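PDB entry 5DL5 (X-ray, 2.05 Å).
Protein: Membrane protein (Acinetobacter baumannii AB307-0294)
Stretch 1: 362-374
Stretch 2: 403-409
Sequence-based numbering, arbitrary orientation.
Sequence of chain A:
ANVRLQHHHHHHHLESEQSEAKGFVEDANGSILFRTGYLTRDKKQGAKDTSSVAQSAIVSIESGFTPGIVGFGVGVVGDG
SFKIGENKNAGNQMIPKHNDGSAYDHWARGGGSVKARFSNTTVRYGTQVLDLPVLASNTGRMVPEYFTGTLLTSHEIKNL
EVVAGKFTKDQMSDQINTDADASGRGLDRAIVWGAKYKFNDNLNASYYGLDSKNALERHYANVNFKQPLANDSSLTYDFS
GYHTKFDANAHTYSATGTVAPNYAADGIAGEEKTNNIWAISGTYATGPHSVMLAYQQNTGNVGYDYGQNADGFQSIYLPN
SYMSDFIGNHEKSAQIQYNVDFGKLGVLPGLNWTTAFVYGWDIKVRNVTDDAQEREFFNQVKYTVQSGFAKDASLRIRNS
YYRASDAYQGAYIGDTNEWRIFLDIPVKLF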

# COMPACT_ATOMS: atom_id res chain seq x y z
N ASP A 362 23.12 -8.24 -3.65
CA ASP A 362 23.84 -7.31 -2.74
C ASP A 362 23.10 -7.12 -1.37
O ASP A 362 23.26 -6.11 -0.69
CB ASP A 362 24.07 -5.91 -3.34
CG ASP A 362 25.44 -5.79 -4.15
OD1 ASP A 362 26.22 -6.76 -4.24
OD2 ASP A 362 25.62 -4.67 -4.64
N ILE A 363 22.30 -8.07 -0.98
CA ILE A 363 21.55 -7.94 0.27
C ILE A 363 22.48 -8.35 1.40
O ILE A 363 23.12 -9.46 1.37
CB ILE A 363 20.36 -8.88 0.32
CG1 ILE A 363 19.41 -8.62 -0.79
CG2 ILE A 363 19.70 -8.75 1.73
CD1 ILE A 363 18.49 -9.82 -1.05
N LYS A 364 22.60 -7.41 2.35
CA LYS A 364 23.36 -7.64 3.58
C LYS A 364 22.51 -8.25 4.66
O LYS A 364 21.52 -7.69 5.00
CB LYS A 364 23.91 -6.34 4.20
CG LYS A 364 25.06 -5.70 3.48
CD LYS A 364 25.75 -4.70 4.40
CE LYS A 364 26.62 -3.76 3.56
NZ LYS A 364 27.42 -2.79 4.42
N VAL A 365 22.94 -9.36 5.21
CA VAL A 365 22.22 -10.01 6.30
C VAL A 365 23.26 -10.08 7.39
O VAL A 365 24.41 -10.59 7.20
CB VAL A 365 21.84 -11.45 5.95
CG1 VAL A 365 21.15 -12.09 7.13
CG2 VAL A 365 20.94 -11.52 4.69
N ARG A 366 22.89 -9.45 8.51
CA ARG A 366 23.79 -9.01 9.51
C ARG A 366 24.54 -10.19 10.06
O ARG A 366 23.89 -11.15 10.42
CB ARG A 366 22.93 -8.36 10.68
CG ARG A 366 23.85 -7.92 11.86
CD ARG A 366 23.03 -7.12 12.88
NE ARG A 366 22.17 -8.07 13.58
CZ ARG A 366 22.56 -8.77 14.66
NH1 ARG A 366 23.74 -8.55 15.23
NH2 ARG A 366 21.73 -9.64 15.22
N ASN A 367 25.86 -10.13 10.15
CA ASN A 367 26.71 -11.25 10.63
C ASN A 367 26.69 -12.56 9.80
O ASN A 367 27.15 -13.60 10.32
CB ASN A 367 26.42 -11.64 12.10
CG ASN A 367 26.87 -10.61 13.10
OD1 ASN A 367 27.79 -9.82 12.83
ND2 ASN A 367 26.20 -10.59 14.27
N VAL A 368 26.08 -12.55 8.59
CA VAL A 368 26.05 -13.73 7.75
C VAL A 368 26.74 -13.45 6.41
O VAL A 368 27.60 -14.17 6.11
CB VAL A 368 24.62 -14.31 7.57
CG1 VAL A 368 24.64 -15.54 6.64
CG2 VAL A 368 24.03 -14.70 8.94
N THR A 369 26.38 -12.40 5.67
CA THR A 369 26.89 -12.19 4.32
C THR A 369 26.54 -10.81 3.86
O THR A 369 25.54 -10.20 4.30
CB THR A 369 26.20 -13.14 3.29
OG1 THR A 369 26.74 -12.94 2.00
CG2 THR A 369 24.70 -12.85 3.14
N ASP A 370 27.24 -10.39 2.83
CA ASP A 370 27.03 -9.13 2.16
C ASP A 370 26.40 -9.43 0.78
O ASP A 370 26.09 -8.50 0.01
CB ASP A 370 28.40 -8.38 2.02
CG ASP A 370 28.86 -7.74 3.32
OD1 ASP A 370 28.03 -7.31 4.09
OD2 ASP A 370 30.09 -7.66 3.58
N ASP A 371 26.19 -10.70 0.43
CA ASP A 371 25.88 -11.01 -0.96
C ASP A 371 24.61 -11.80 -1.26
O ASP A 371 24.51 -12.40 -2.34
CB ASP A 371 27.06 -11.79 -1.55
CG ASP A 371 28.40 -11.10 -1.32
OD1 ASP A 371 28.55 -9.98 -1.83
OD2 ASP A 371 29.30 -11.63 -0.62
N ALA A 372 23.64 -11.77 -0.38
CA ALA A 372 22.40 -12.58 -0.59
C ALA A 372 21.59 -11.97 -1.76
O ALA A 372 21.83 -10.82 -2.25
CB ALA A 372 21.52 -12.65 0.72
N GLN A 373 20.70 -12.81 -2.28
CA GLN A 373 19.95 -12.54 -3.50
C GLN A 373 18.56 -13.12 -3.40
O GLN A 373 18.34 -14.05 -2.67
CB GLN A 373 20.63 -13.30 -4.71
CG GLN A 373 22.04 -12.86 -4.90
CD GLN A 373 22.85 -13.83 -5.67
OE1 GLN A 373 23.29 -13.52 -6.74
NE2 GLN A 373 23.07 -15.02 -5.11
N GLU A 374 17.69 -12.62 -4.25
CA GLU A 374 16.36 -13.13 -4.36
C GLU A 374 15.84 -12.88 -5.77
O GLU A 374 16.34 -11.98 -6.48
CB GLU A 374 15.43 -12.41 -3.37
CG GLU A 374 15.29 -10.92 -3.59
CD GLU A 374 14.38 -10.21 -2.52
OE1 GLU A 374 14.55 -9.01 -2.23
OE2 GLU A 374 13.43 -10.85 -1.96
N ARG A 403 12.23 -17.21 -5.03
CA ARG A 403 13.35 -17.94 -4.52
C ARG A 403 14.42 -17.00 -3.97
O ARG A 403 14.63 -15.97 -4.52
CB ARG A 403 14.00 -18.84 -5.61
CG ARG A 403 13.15 -20.03 -6.11
CD ARG A 403 12.77 -21.05 -5.06
NE ARG A 403 11.83 -22.09 -5.55
CZ ARG A 403 10.49 -22.00 -5.60
NH1 ARG A 403 9.84 -20.92 -5.22
NH2 ARG A 403 9.78 -23.04 -6.03
N ALA A 404 15.18 -17.44 -2.95
CA ALA A 404 16.16 -16.56 -2.37
C ALA A 404 17.33 -17.38 -1.93
O ALA A 404 17.21 -18.60 -1.76
CB ALA A 404 15.52 -15.78 -1.21
N SER A 405 18.47 -16.74 -1.73
CA SER A 405 19.62 -17.55 -1.18
C SER A 405 19.38 -18.06 0.26
O SER A 405 18.42 -17.67 0.97
CB SER A 405 21.00 -16.83 -1.24
OG SER A 405 20.94 -15.52 -1.00
N ASP A 406 20.26 -18.93 0.68
CA ASP A 406 20.18 -19.58 2.01
C ASP A 406 20.08 -18.59 3.19
O ASP A 406 19.33 -18.87 4.17
CB ASP A 406 21.43 -20.41 2.27
CG ASP A 406 21.56 -21.51 1.34
OD1 ASP A 406 20.51 -21.80 0.75
OD2 ASP A 406 22.67 -22.14 1.22
N ALA A 407 20.78 -17.44 3.05
CA ALA A 407 20.91 -16.44 4.07
C ALA A 407 19.65 -15.56 4.21
O ALA A 407 19.57 -14.80 5.11
CB ALA A 407 22.12 -15.57 3.70
N TYR A 408 18.72 -15.60 3.26
CA TYR A 408 17.52 -14.78 3.18
C TYR A 408 16.27 -15.62 3.06
O TYR A 408 15.43 -15.44 2.17
CB TYR A 408 17.62 -13.82 2.00
CG TYR A 408 16.91 -12.48 2.03
CD1 TYR A 408 17.16 -11.54 3.06
CD2 TYR A 408 16.06 -12.11 1.01
CE1 TYR A 408 16.57 -10.20 3.09
CE2 TYR A 408 15.43 -10.85 1.06
CZ TYR A 408 15.75 -9.88 2.09
OH TYR A 408 15.06 -8.70 1.95
N GLN A 409 16.11 -16.45 4.05
CA GLN A 409 14.97 -17.34 4.18
C GLN A 409 14.16 -16.75 5.35
O GLN A 409 13.41 -15.83 5.13
CB GLN A 409 15.42 -18.81 4.39
CG GLN A 409 16.10 -19.46 3.17
CD GLN A 409 15.24 -19.47 1.90
OE1 GLN A 409 14.09 -19.99 1.89
NE2 GLN A 409 15.86 -18.99 0.79
O HOH W 1 13.59 -7.97 0.07

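Where the pairing of the two strands runs out, the Ser405 hydroxyl serves as acceptor for a backbone amide, completing a two-bond clasp on Gln373. Ser405 N donates to Gln373 O at 2.9 Å, while Gln373 N donates to Ser405 OG at 3.0 Å, so hydroxyl and amide of one residue serve both backbone groups of the other. With chi1 at 37° (p), the hydroxyl lies where it accepts from Gln373 N, and Ala372 CB packs 3.4 Å from Ser405 OG. One residue along, Glu374 and Ala404 form an antiparallel, non-hydrogen-bonded pair, their CA atoms 4.0 Å apart and their side chains on the same face.

A type I turn from Ser405 to Tyr408, closed by Tyr408 N to Ser405 O at 3.1 Å, presents Ala407 and Tyr408 to the hairpin of the first stretch. Ala407 CB, a lone methyl, fits among Val368 CG1 (3.9 Å), Thr369 CG2 (3.8 Å) and Ala372 CB (4.2 Å). The buried Tyr408 loses the most area to the contact. Ile363 CD1 lies over one face of its ring, 4.0 Å from the centroid in a CH-pi contact, whereas Glu374 OE2 sits at the edge, 3.6 Å from Tyr408 CE2. A water bridges the polar ends, its O 2.7 Å from Glu374 OE1, to which it donates, and 2.5 Å from Tyr408 OH.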